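Local atomic coordinates of Mono(ADP-ribosyl)transferase SpvB (Salmonella typhimurium, PDB entry 2GWM), a protein that probably transfers ADP-ribose from NAD+ to an arginine of host actin, which stops actin from polymerising and breaks down the cytoskeleton. Residues 19-22 against 23-26; 57-60 against 61-65; 91-94 against 95-99; 170-173 against 174-178; 180-183 against 184-187. All coordinates share one frame; numbering follows the deposited sequence.

The five contacts of this mono-ADP-ribosyltransferase domain of SpvB are local: each joins residues a few positions apart in one stretch. Contact 2, in helix 50-69, is partly buried, with four of its eight touching residues buried, whereas the other four lie at the surface. Contacts 1, 3 and 4 sit at the C-terminal ends of helices, where carbonyls are met differently: a Schellman motif in contact 1, threonine hydroxyls in 3, a serine hydroxyl in 4. Contact 5 has no helix; an aspartate side chain and a backbone bond close a turn. Contacts 1 and 2 pack helices 3-24 and 50-69 together; contacts 3 and 4 lean on strand 192-198, and contacts 4 and 5 touch through Leu-174 and Thr-187.

Contact 1: 19-22 against 23-26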
loop_
_atom_site.group_PDB
_atom_site.type_symbol
_atom_site.label_atom_id
_atom_site.label_comp_id
_atom_site.label_asym_id
_atom_site.label_seq_id
_atom_site.Cartn_x
_atom_site.Cartn_y
_atom_site.Cartn_z
ATOM N N ILE A 19 11.784 -0.890 0.361
ATOM C CA ILE A 19 11.271 -1.252 1.666
ATOM C C ILE A 19 10.154 -2.286 1.676
ATOM O O ILE A 19 10.107 -3.140 2.560
ATOM C CB ILE A 19 10.678 0.008 2.353
ATOM C CG1 ILE A 19 11.803 0.802 2.966
ATOM C CG2 ILE A 19 9.658 -0.379 3.429
ATOM C CD1 ILE A 19 12.228 0.283 4.307
ATOM N N ASN A 20 9.229 -2.177 0.735
ATOM C CA ASN A 20 8.084 -3.061 0.776
ATOM C C ASN A 20 8.442 -4.474 0.396
ATOM O O ASN A 20 8.016 -5.416 1.044
ATOM C CB ASN A 20 6.956 -2.472 -0.082
ATOM C CG ASN A 20 6.417 -1.129 0.485
ATOM O OD1 ASN A 20 6.092 -0.159 -0.264
ATOM N ND2 ASN A 20 6.298 -1.076 1.790
ATOM N N LYS A 21 9.332 -4.632 -0.583
ATOM C CA LYS A 21 9.862 -5.973 -0.866
ATOM C C LYS A 21 10.598 -6.537 0.337
ATOM O O LYS A 21 10.466 -7.701 0.686
ATOM C CB LYS A 21 10.767 -5.955 -2.094
ATOM C CG LYS A 21 10.029 -5.720 -3.376
ATOM C CD LYS A 21 10.980 -5.633 -4.585
ATOM C CE LYS A 21 10.204 -5.679 -5.877
ATOM N NZ LYS A 21 11.083 -5.808 -7.106
ATOM N N TYR A 22 11.402 -5.713 0.982
ATOM C CA TYR A 22 12.112 -6.117 2.204
ATOM C C TYR A 22 11.150 -6.634 3.286
ATOM O O TYR A 22 11.319 -7.736 3.843
ATOM C CB TYR A 22 12.913 -4.924 2.741
ATOM C CG TYR A 22 13.679 -5.211 4.030
ATOM C CD1 TYR A 22 14.874 -5.928 4.018
ATOM C CD2 TYR A 22 13.205 -4.753 5.235
ATOM C CE1 TYR A 22 15.553 -6.178 5.150
ATOM C CE2 TYR A 22 13.894 -4.998 6.433
ATOM C CZ TYR A 22 15.076 -5.729 6.371
ATOM O OH TYR A 22 15.844 -5.963 7.488
ATOM N N LEU A 23 10.114 -5.835 3.527
ATOM C CA LEU A 23 9.143 -6.155 4.590
ATOM C C LEU A 23 8.388 -7.404 4.238
ATOM O O LEU A 23 8.082 -8.185 5.120
ATOM C CB LEU A 23 8.171 -4.997 4.818
ATOM C CG LEU A 23 8.745 -3.803 5.606
ATOM C CD1 LEU A 23 7.905 -2.577 5.466
ATOM C CD2 LEU A 23 8.928 -4.154 7.070
ATOM N N ARG A 24 8.115 -7.621 2.963
ATOM C CA ARG A 24 7.359 -8.851 2.595
ATOM C C ARG A 24 8.159 -10.119 2.689
ATOM O O ARG A 24 7.586 -11.209 2.577
ATOM C CB ARG A 24 6.853 -8.722 1.182
ATOM C CG ARG A 24 5.754 -7.745 1.045
ATOM C CD ARG A 24 5.401 -7.599 -0.408
ATOM N NE ARG A 24 4.538 -6.438 -0.578
ATOM C CZ ARG A 24 4.764 -5.415 -1.381
ATOM N NH1 ARG A 24 5.825 -5.374 -2.175
ATOM N NH2 ARG A 24 3.881 -4.419 -1.405
ATOM N N GLY A 25 9.473 -9.993 2.913
ATOM C CA GLY A 25 10.372 -11.131 2.908
ATOM C C GLY A 25 10.675 -11.591 1.501
ATOM O O GLY A 25 11.139 -12.711 1.303
ATOM N N ASP A 26 10.412 -10.711 0.534
ATOM C CA ASP A 26 10.713 -10.961 -0.857
ATOM C C ASP A 26 12.153 -10.595 -1.177
ATOM O O ASP A 26 12.822 -9.947 -0.399
ATOM C CB ASP A 26 9.769 -10.158 -1.750
ATOM C CG ASP A 26 8.330 -10.699 -1.714
ATOM O OD1 ASP A 26 8.154 -11.877 -1.302
ATOM O OD2 ASP A 26 7.401 -9.948 -2.091
HETATM O O HOH W 1 13.109 -9.502 2.803
#
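Ile-19 and Leu-23 lie one helical turn apart, side by side and pointing the same way, and they form the tight part of this helix end. CG2 of Ile-19 meets CD1 of Leu-23 at 3.5 Å, closer than usual for two methyls. Ile-19 holds CG2 opposite its backbone N, CG1 taking the place beside that N (chi1 -81°), and this aims CG2 along the helix at the leucine. Beneath them Leu-23 N donates to Ile-19 O at 2.9 Å.

The Arg-24 side is looser and more exposed. Arg-24, extended from CG to NE, folds back along the helix until one face of its guanidinium covers CB of Asn-20, with NH1 3.8 Å from that carbon. The helix itself ends in a Schellman motif: Asp-26 N reaches back to Lys-21 O at 3.0 Å, and Gly-25 N to Tyr-22 O at 3.1 Å, from above the carbonyl plane. Gly-25 makes the reversal with a positive phi of 77°, which a residue without a side chain adopts easily. A water donates to Tyr-22 O and Asp-26 O, bridging the turn.

The apolar flank packs on helix 50-69, with Ile-19 on Tyr-60 and Ile-61, Leu-23 on Ile-61, and Tyr-22 on Met-57; Asn-20 and Arg-24 instead touch the loop at Ala-108.

Contact 2: 57-60 against 61-65; sequences MSVY and INDIA
Tyr-60 and Ile-64 meet across one turn in the middle of the alpha-helix 50-69, an i to i+4 pair stabilised by a CH-pi contact. The side chain of Ile-64 climbs back along the helix toward the tyrosine. Its CB is still 3.8 Å from Tyr-60 O, and CG1 comes in to 3.4 Å from the same oxygen. With CG1 beside the backbone N (chi1 -65°) and the chain then straight (chi2 163°), CD1, still near that oxygen, is carried over one face of the phenol ring, offset toward its rim. A branched, apolar residue suits this place because its CG1 can pass the carbonyl oxygen while CD1 covers the aromatic face.

Regular backbone bonds support the pair: Ile-64 N donates to Tyr-60 O, and Ile-61 N to Met-57 O at 2.9 Å. Ile-61 brings CG1 and CD1 close to Met-57 O and turns toward helix 3-24, where Ile-19 lies. Polar residues occupy another flank; Asp-63 is hydrogen-bonded through OD2 to Tyr-42 OH and through OD1 to Gln-4 NE2. On the Tyr-60 ring, CD1 of Ile-64 stands 4.0 Å from the centroid and 24° off the normal, with CE1 its nearest ring atom at 3.7 Å.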
loop_
_atom_site.group_PDB
_atom_site.type_symbol
_atom_site.label_atom_id
_atom_site.label_comp_id
_atom_site.label_asym_id
_atom_site.label_seq_id
_atom_site.Cartn_x
_atom_site.Cartn_y
_atom_site.Cartn_z
ATOM N N MET A 57 17.813 -0.912 9.149
ATOM C CA MET A 57 16.587 -0.956 8.389
ATOM C C MET A 57 15.393 -0.769 9.297
ATOM O O MET A 57 14.450 -0.102 8.929
ATOM C CB MET A 57 16.433 -2.298 7.679
ATOM C CG MET A 57 17.374 -2.407 6.501
ATOM S SD MET A 57 17.040 -1.303 5.084
ATOM C CE MET A 57 15.592 -2.042 4.393
ATOM N N SER A 58 15.444 -1.387 10.463
ATOM C CA SER A 58 14.369 -1.204 11.428
ATOM C C SER A 58 14.149 0.218 11.804
ATOM O O SER A 58 13.027 0.701 11.851
ATOM C CB SER A 58 14.632 -2.043 12.686
ATOM O OG SER A 58 14.655 -3.468 12.374
ATOM N N VAL A 59 15.236 0.929 12.126
ATOM C CA VAL A 59 15.081 2.301 12.515
ATOM C C VAL A 59 14.491 3.168 11.363
ATOM O O VAL A 59 13.670 4.051 11.567
ATOM C CB VAL A 59 16.457 2.908 12.960
ATOM C CG1 VAL A 59 16.206 4.297 13.525
ATOM C CG2 VAL A 59 17.142 2.033 13.996
ATOM N N TYR A 60 14.997 2.957 10.164
ATOM C CA TYR A 60 14.552 3.641 8.961
ATOM C C TYR A 60 13.028 3.426 8.731
ATOM O O TYR A 60 12.277 4.361 8.566
ATOM C CB TYR A 60 15.386 3.054 7.845
ATOM C CG TYR A 60 15.014 3.448 6.424
ATOM C CD1 TYR A 60 14.642 4.742 6.079
ATOM C CD2 TYR A 60 14.967 2.468 5.455
ATOM C CE1 TYR A 60 14.291 5.057 4.768
ATOM C CE2 TYR A 60 14.615 2.763 4.142
ATOM C CZ TYR A 60 14.282 4.061 3.813
ATOM O OH TYR A 60 13.927 4.325 2.517
ATOM N N ILE A 61 12.611 2.173 8.781
ATOM C CA ILE A 61 11.188 1.832 8.636
ATOM C C ILE A 61 10.392 2.509 9.739
ATOM O O ILE A 61 9.314 3.077 9.510
ATOM C CB ILE A 61 11.007 0.299 8.680
ATOM C CG1 ILE A 61 11.594 -0.216 7.370
ATOM C CG2 ILE A 61 9.555 -0.060 8.724
ATOM C CD1 ILE A 61 11.874 -1.633 7.408
ATOM N N ASN A 62 10.880 2.432 10.976
ATOM C CA ASN A 62 10.159 3.028 12.071
ATOM C C ASN A 62 10.095 4.525 11.913
ATOM O O ASN A 62 9.131 5.136 12.373
ATOM C CB ASN A 62 10.829 2.651 13.384
ATOM C CG ASN A 62 10.654 1.175 13.740
ATOM O OD1 ASN A 62 9.669 0.565 13.302
ATOM N ND2 ASN A 62 11.509 0.631 14.587
ATOM N N ASP A 63 11.138 5.153 11.344
ATOM C CA ASP A 63 11.055 6.584 11.138
ATOM C C ASP A 63 9.902 6.883 10.163
ATOM O O ASP A 63 9.208 7.838 10.348
ATOM C CB ASP A 63 12.359 7.118 10.551
ATOM C CG ASP A 63 13.364 7.540 11.631
ATOM O OD1 ASP A 63 12.974 7.784 12.764
ATOM O OD2 ASP A 63 14.569 7.653 11.259
ATOM N N ILE A 64 9.865 6.169 9.047
ATOM C CA ILE A 64 8.813 6.387 8.061
ATOM C C ILE A 64 7.435 6.172 8.690
ATOM O O ILE A 64 6.546 7.029 8.495
ATOM C CB ILE A 64 8.983 5.377 6.889
ATOM C CG1 ILE A 64 10.292 5.632 6.106
ATOM C CG2 ILE A 64 7.762 5.495 5.988
ATOM C CD1 ILE A 64 10.674 4.480 5.271
ATOM N N ALA A 65 7.259 5.103 9.475
ATOM C CA ALA A 65 5.976 4.803 10.089
ATOM C C ALA A 65 5.586 5.893 11.071
ATOM O O ALA A 65 4.414 6.252 11.223
ATOM C CB ALA A 65 5.990 3.469 10.711
#

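Contact 3: 91-94 against 95-99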
loop_
_atom_site.group_PDB
_atom_site.type_symbol
_atom_site.label_atom_id
_atom_site.label_comp_id
_atom_site.label_asym_id
_atom_site.label_seq_id
_atom_site.Cartn_x
_atom_site.Cartn_y
_atom_site.Cartn_z
ATOM N N SER A 91 -0.631 -16.580 -7.802
ATOM C CA SER A 91 -1.817 -17.454 -7.727
ATOM C C SER A 91 -2.244 -17.742 -6.287
ATOM O O SER A 91 -3.442 -17.857 -6.001
ATOM C CB SER A 91 -1.673 -18.761 -8.526
ATOM O OG SER A 91 -0.693 -19.607 -7.976
ATOM N N ASP A 92 -1.280 -17.853 -5.370
ATOM C CA ASP A 92 -1.639 -18.098 -3.972
ATOM C C ASP A 92 -2.119 -16.821 -3.327
ATOM O O ASP A 92 -3.025 -16.858 -2.502
ATOM C CB ASP A 92 -0.482 -18.738 -3.166
ATOM C CG ASP A 92 -0.141 -20.146 -3.655
ATOM O OD1 ASP A 92 -1.058 -20.893 -4.096
ATOM O OD2 ASP A 92 1.064 -20.511 -3.603
ATOM N N VAL A 93 -1.554 -15.686 -3.730
ATOM C CA VAL A 93 -2.070 -14.398 -3.273
ATOM C C VAL A 93 -3.533 -14.224 -3.739
ATOM O O VAL A 93 -4.409 -13.823 -2.968
ATOM C CB VAL A 93 -1.205 -13.234 -3.776
ATOM C CG1 VAL A 93 -1.713 -11.914 -3.235
ATOM C CG2 VAL A 93 0.321 -13.449 -3.392
ATOM N N LEU A 94 -3.775 -14.479 -5.019
ATOM C CA LEU A 94 -5.145 -14.422 -5.530
ATOM C C LEU A 94 -6.105 -15.286 -4.704
ATOM O O LEU A 94 -7.222 -14.843 -4.360
ATOM C CB LEU A 94 -5.190 -14.846 -6.991
ATOM C CG LEU A 94 -6.564 -14.999 -7.654
ATOM C CD1 LEU A 94 -7.270 -13.689 -7.660
ATOM C CD2 LEU A 94 -6.405 -15.511 -9.066
ATOM N N LYS A 95 -5.693 -16.517 -4.398
ATOM C CA LYS A 95 -6.577 -17.411 -3.674
ATOM C C LYS A 95 -6.875 -16.839 -2.299
ATOM O O LYS A 95 -8.011 -16.839 -1.868
ATOM C CB LYS A 95 -5.935 -18.764 -3.504
ATOM C CG LYS A 95 -6.831 -19.703 -2.717
ATOM C CD LYS A 95 -6.392 -21.153 -2.797
ATOM C CE LYS A 95 -7.400 -22.053 -2.064
ATOM N NZ LYS A 95 -8.791 -22.014 -2.665
ATOM N N GLU A 96 -5.849 -16.331 -1.632
ATOM C CA GLU A 96 -6.017 -15.685 -0.315
ATOM C C GLU A 96 -7.024 -14.510 -0.345
ATOM O O GLU A 96 -7.918 -14.391 0.502
ATOM C CB GLU A 96 -4.675 -15.109 0.177
ATOM C CG GLU A 96 -3.768 -16.056 0.859
ATOM C CD GLU A 96 -3.423 -15.544 2.263
ATOM O OE1 GLU A 96 -3.988 -16.138 3.229
ATOM O OE2 GLU A 96 -2.645 -14.535 2.380
ATOM N N TYR A 97 -6.885 -13.648 -1.339
ATOM C CA TYR A 97 -7.695 -12.439 -1.384
ATOM C C TYR A 97 -9.126 -12.697 -1.865
ATOM O O TYR A 97 -9.967 -11.805 -1.759
ATOM C CB TYR A 97 -7.024 -11.435 -2.349
ATOM C CG TYR A 97 -5.938 -10.614 -1.711
ATOM C CD1 TYR A 97 -4.810 -11.227 -1.196
ATOM C CD2 TYR A 97 -6.071 -9.266 -1.557
ATOM C CE1 TYR A 97 -3.795 -10.469 -0.543
ATOM C CE2 TYR A 97 -5.053 -8.510 -0.923
ATOM C CZ TYR A 97 -3.944 -9.140 -0.419
ATOM O OH TYR A 97 -2.902 -8.488 0.243
ATOM N N THR A 98 -9.360 -13.890 -2.400
ATOM C CA THR A 98 -10.702 -14.246 -2.943
ATOM C C THR A 98 -11.344 -15.369 -2.180
ATOM O O THR A 98 -12.298 -15.997 -2.625
ATOM C CB THR A 98 -10.692 -14.580 -4.459
ATOM O OG1 THR A 98 -9.818 -15.670 -4.707
ATOM C CG2 THR A 98 -10.280 -13.411 -5.258
ATOM N N THR A 99 -10.837 -15.588 -0.985
ATOM C CA THR A 99 -11.469 -16.505 -0.023
ATOM C C THR A 99 -12.364 -15.689 0.922
ATOM O O THR A 99 -11.882 -14.941 1.807
ATOM C CB THR A 99 -10.429 -17.300 0.739
ATOM O OG1 THR A 99 -9.621 -18.048 -0.192
ATOM C CG2 THR A 99 -11.094 -18.265 1.692
#
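The ring of Tyr-97 turns an edge to Val-93: the valine carbonyl O lies near the ring plane, 3.2 Å from CD1. The CG1 methyl of Val-93, off the ring plane, touches CE1 at 3.7 Å. The two side chains lie alongside each other, because Val-93 sets CG1 opposite its backbone N (chi1 -177°), which brings CG1 next to the tyrosine ring. The same carbonyl receives Tyr-97 N at 3.0 Å in a regular helical bond, so one oxygen meets both the backbone and the ring of the residue one turn on. Tyr-97 packs on Ile-194 and Met-196 of strand 192-198 and Ile-104 of strand 103-106, and both side chains touch Leu-85; a large, mostly apolar ring suits this join between helix and sheet.

Farther along, helix 91-97 is followed by two threonines. Thr-98 OG1 donates to Leu-94 O at 2.7 Å from above the carbonyl plane, while Thr-98 N adds only a weak bond to that oxygen. The methyl CG2 of Thr-98 faces CD1 of Leu-94 at 3.9 Å. Lys-95 O is held from opposite faces of its plane, by Thr-99 OG1 at 2.6 Å and by Thr-98 N at 3.3 Å.

Threonine thus plays two parts at this helix end: its hydroxyl satisfies a carbonyl that a regular amide no longer serves well, and the methyl of Thr-98 packs against Leu-94.

Contact 4: 170-173 against 174-178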
loop_
_atom_site.group_PDB
_atom_site.type_symbol
_atom_site.label_atom_id
_atom_site.label_comp_id
_atom_site.label_asym_id
_atom_site.label_seq_id
_atom_site.Cartn_x
_atom_site.Cartn_y
_atom_site.Cartn_z
ATOM N N PHE A 170 -22.122 -6.783 -10.572
ATOM C CA PHE A 170 -20.784 -6.227 -10.847
ATOM C C PHE A 170 -20.876 -4.869 -11.503
ATOM O O PHE A 170 -20.176 -3.932 -11.124
ATOM C CB PHE A 170 -20.015 -7.185 -11.698
ATOM C CG PHE A 170 -18.720 -6.660 -12.240
ATOM C CD1 PHE A 170 -17.572 -6.741 -11.454
ATOM C CD2 PHE A 170 -18.634 -6.139 -13.495
ATOM C CE1 PHE A 170 -16.354 -6.322 -12.022
ATOM C CE2 PHE A 170 -17.455 -5.753 -14.023
ATOM C CZ PHE A 170 -16.337 -5.790 -13.229
ATOM N N ALA A 171 -21.713 -4.755 -12.552
ATOM C CA ALA A 171 -21.798 -3.519 -13.309
ATOM C C ALA A 171 -22.214 -2.370 -12.366
ATOM O O ALA A 171 -21.719 -1.222 -12.470
ATOM C CB ALA A 171 -22.811 -3.652 -14.399
ATOM N N SER A 172 -23.179 -2.631 -11.487
ATOM C CA SER A 172 -23.684 -1.640 -10.554
ATOM C C SER A 172 -22.611 -1.307 -9.543
ATOM O O SER A 172 -22.361 -0.127 -9.307
ATOM C CB SER A 172 -24.898 -2.170 -9.827
ATOM O OG SER A 172 -25.484 -1.200 -8.995
ATOM N N GLN A 173 -21.963 -2.334 -8.962
ATOM C CA GLN A 173 -20.921 -2.002 -7.969
ATOM C C GLN A 173 -19.827 -1.201 -8.583
ATOM O O GLN A 173 -19.301 -0.242 -8.008
ATOM C CB GLN A 173 -20.428 -3.269 -7.310
ATOM C CG GLN A 173 -21.452 -3.927 -6.388
ATOM C CD GLN A 173 -20.846 -4.891 -5.403
ATOM O OE1 GLN A 173 -19.746 -4.675 -4.889
ATOM N NE2 GLN A 173 -21.546 -5.965 -5.141
ATOM N N LEU A 174 -19.422 -1.592 -9.774
ATOM C CA LEU A 174 -18.353 -0.875 -10.443
ATOM C C LEU A 174 -18.734 0.561 -10.719
ATOM O O LEU A 174 -17.939 1.482 -10.572
ATOM C CB LEU A 174 -17.975 -1.593 -11.742
ATOM C CG LEU A 174 -16.717 -1.147 -12.416
ATOM C CD1 LEU A 174 -15.541 -1.303 -11.531
ATOM C CD2 LEU A 174 -16.527 -1.863 -13.692
ATOM N N SER A 175 -19.996 0.799 -11.093
ATOM C CA SER A 175 -20.460 2.116 -11.430
ATOM C C SER A 175 -20.474 3.056 -10.220
ATOM O O SER A 175 -20.499 4.257 -10.388
ATOM C CB SER A 175 -21.881 2.022 -11.989
ATOM O OG SER A 175 -22.848 1.842 -10.990
ATOM N N LYS A 176 -20.465 2.465 -9.032
ATOM C CA LYS A 176 -20.506 3.219 -7.764
ATOM C C LYS A 176 -19.122 3.397 -7.177
ATOM O O LYS A 176 -18.963 3.970 -6.100
ATOM C CB LYS A 176 -21.515 2.567 -6.793
ATOM C CG LYS A 176 -22.912 2.549 -7.404
ATOM C CD LYS A 176 -23.995 2.264 -6.446
ATOM C CE LYS A 176 -25.349 2.279 -7.115
ATOM N NZ LYS A 176 -26.384 2.533 -6.067
ATOM N N LEU A 177 -18.101 2.921 -7.902
ATOM C CA LEU A 177 -16.677 3.259 -7.596
ATOM C C LEU A 177 -16.227 4.429 -8.491
ATOM O O LEU A 177 -16.672 4.595 -9.583
ATOM C CB LEU A 177 -15.801 2.001 -7.737
ATOM C CG LEU A 177 -16.204 0.785 -6.899
ATOM C CD1 LEU A 177 -15.361 -0.417 -7.168
ATOM C CD2 LEU A 177 -16.217 1.059 -5.421
ATOM N N ARG A 178 -15.280 5.276 -8.036
ATOM C CA ARG A 178 -14.653 6.267 -8.952
ATOM C C ARG A 178 -13.353 5.616 -9.433
ATOM O O ARG A 178 -12.578 5.087 -8.670
ATOM C CB ARG A 178 -14.312 7.635 -8.300
ATOM C CG ARG A 178 -13.698 8.679 -9.332
ATOM C CD ARG A 178 -13.536 10.122 -8.776
ATOM N NE ARG A 178 -12.246 10.756 -9.130
ATOM C CZ ARG A 178 -11.744 11.856 -8.543
ATOM N NH1 ARG A 178 -12.418 12.484 -7.574
ATOM N NH2 ARG A 178 -10.562 12.343 -8.923
#
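Ser-172 O is held by two donors from the next turn: Ser-175 OG at 2.6 Å, tilted 20° from the carbonyl plane, and Lys-176 N in a weak bond. The hydroxyl of Ser-175 reaches this oxygen because its OG sits between the backbone N and the carbonyl carbon (chi1 77°), curled back over the helix. Serine suits the place, since its hydroxyl can serve a carbonyl whose regular amide bond is only weak. Lys-176 N also donates to Gln-173 O, at 3.1 Å and from above the carbonyl plane, a bond to the third residue back that tightens the turn. The exposed lysine chain runs outward, extended, CG passing 3.3 Å from Ser-172 O.

On the apolar flank Phe-170 and Leu-174 point the same way, side by side, and CD2 of the leucine is 4.0 Å from both CE2 and CZ of the ring. Leu-177 lies beyond the helix and brings CG to 3.4 Å from Gln-173 O.

Apolar Phe-170 and Leu-174 suit their places because they pack on the main sheet, Phe-170 on Val-163 of strand 155-164 and both on Ile-193 of strand 192-198; Leu-177, past the helix, packs on Ile-123 and Asn-125 of strand 122-127.

Contact 5: 180-183 against 184-187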
loop_
_atom_site.group_PDB
_atom_site.type_symbol
_atom_site.label_atom_id
_atom_site.label_comp_id
_atom_site.label_asym_id
_atom_site.label_seq_id
_atom_site.Cartn_x
_atom_site.Cartn_y
_atom_site.Cartn_z
ATOM N N SER A 180 -9.965 5.602 -12.141
ATOM C CA SER A 180 -9.018 6.329 -12.975
ATOM C C SER A 180 -9.548 6.487 -14.389
ATOM O O SER A 180 -10.175 5.585 -14.890
ATOM C CB SER A 180 -7.717 5.495 -13.078
ATOM O OG SER A 180 -7.880 4.217 -13.824
ATOM N N ASP A 181 -9.373 7.648 -14.991
ATOM C CA ASP A 181 -9.843 7.859 -16.365
ATOM C C ASP A 181 -8.690 8.392 -17.196
ATOM O O ASP A 181 -8.878 9.202 -18.117
ATOM C CB ASP A 181 -11.101 8.748 -16.430
ATOM C CG ASP A 181 -11.888 8.583 -17.757
ATOM O OD1 ASP A 181 -11.892 7.465 -18.395
ATOM O OD2 ASP A 181 -12.562 9.577 -18.170
ATOM N N ASP A 182 -7.515 7.870 -16.914
ATOM C CA ASP A 182 -6.289 8.230 -17.599
ATOM C C ASP A 182 -6.253 7.679 -19.047
ATOM O O ASP A 182 -7.228 7.092 -19.557
ATOM C CB ASP A 182 -5.119 7.677 -16.818
ATOM C CG ASP A 182 -5.156 6.157 -16.724
ATOM O OD1 ASP A 182 -5.952 5.626 -15.923
ATOM O OD2 ASP A 182 -4.386 5.492 -17.454
ATOM N N ALA A 183 -5.112 7.883 -19.701
ATOM C CA ALA A 183 -4.964 7.599 -21.125
ATOM C C ALA A 183 -5.187 6.172 -21.459
ATOM O O ALA A 183 -5.461 5.838 -22.596
ATOM C CB ALA A 183 -3.563 7.977 -21.592
ATOM N N THR A 184 -4.992 5.296 -20.510
ATOM C CA THR A 184 -5.110 3.897 -20.802
ATOM C C THR A 184 -6.231 3.246 -20.019
ATOM O O THR A 184 -6.250 2.024 -19.859
ATOM C CB THR A 184 -3.837 3.205 -20.407
ATOM O OG1 THR A 184 -3.645 3.427 -18.980
ATOM C CG2 THR A 184 -2.704 3.683 -21.328
ATOM N N ALA A 185 -7.156 4.033 -19.478
ATOM C CA ALA A 185 -8.279 3.456 -18.719
ATOM C C ALA A 185 -9.119 2.545 -19.593
ATOM O O ALA A 185 -9.532 2.984 -20.665
ATOM C CB ALA A 185 -9.165 4.590 -18.229
ATOM N N ASP A 186 -9.397 1.326 -19.096
ATOM C CA ASP A 186 -10.333 0.391 -19.783
ATOM C C ASP A 186 -10.959 -0.534 -18.811
ATOM O O ASP A 186 -10.344 -1.487 -18.383
ATOM C CB ASP A 186 -9.598 -0.429 -20.851
ATOM C CG ASP A 186 -10.558 -1.337 -21.658
ATOM O OD1 ASP A 186 -11.812 -1.315 -21.367
ATOM O OD2 ASP A 186 -10.084 -2.046 -22.584
ATOM N N THR A 187 -12.209 -0.251 -18.453
ATOM C CA THR A 187 -12.877 -1.084 -17.491
ATOM C C THR A 187 -13.104 -2.533 -17.942
ATOM O O THR A 187 -13.354 -3.383 -17.066
ATOM C CB THR A 187 -14.221 -0.501 -17.002
ATOM O OG1 THR A 187 -15.039 -0.303 -18.144
ATOM C CG2 THR A 187 -13.975 0.782 -16.258
#
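Asp-182 and Thr-184 are joined twice through a single carboxylate oxygen. OD2 of Asp-182 takes the hydroxyl OG1 of Thr-184 at 2.7 Å, nearly along its own C-O axis, and the backbone N of the same residue at 3.1 Å, from above the carboxylate plane. The second bond closes an Asx turn. Both depend on conformation: Asp-182 holds CG between its backbone N and carbonyl carbon (chi1 62°), which swings the carboxylate over the chain that follows, and Thr-184 places OG1 in the equivalent position (chi1 60°), facing it. CG2 of the threonine is thereby turned back toward the Ala-183 carbonyl.

A type I beta turn runs through the same residues, closed by Ala-185 N to Asp-182 O at 3.1 Å. Ala-185 points its methyl inward, 3.4 Å from Asp-182 O and 3.6 Å from Ser-180 O, and its small size suits the tight bend. The other carboxylate oxygen, OD1 of Asp-182, receives a weak bond from Ser-180 OG, whose stronger partner is Ile-119 N.

The turn lies in the surface loop between helix 168-175 and strand 192-198, with Ser-180 and Asp-182 touching Trp-118 of another loop and Ser-180 bonded through its backbone to Ala-117.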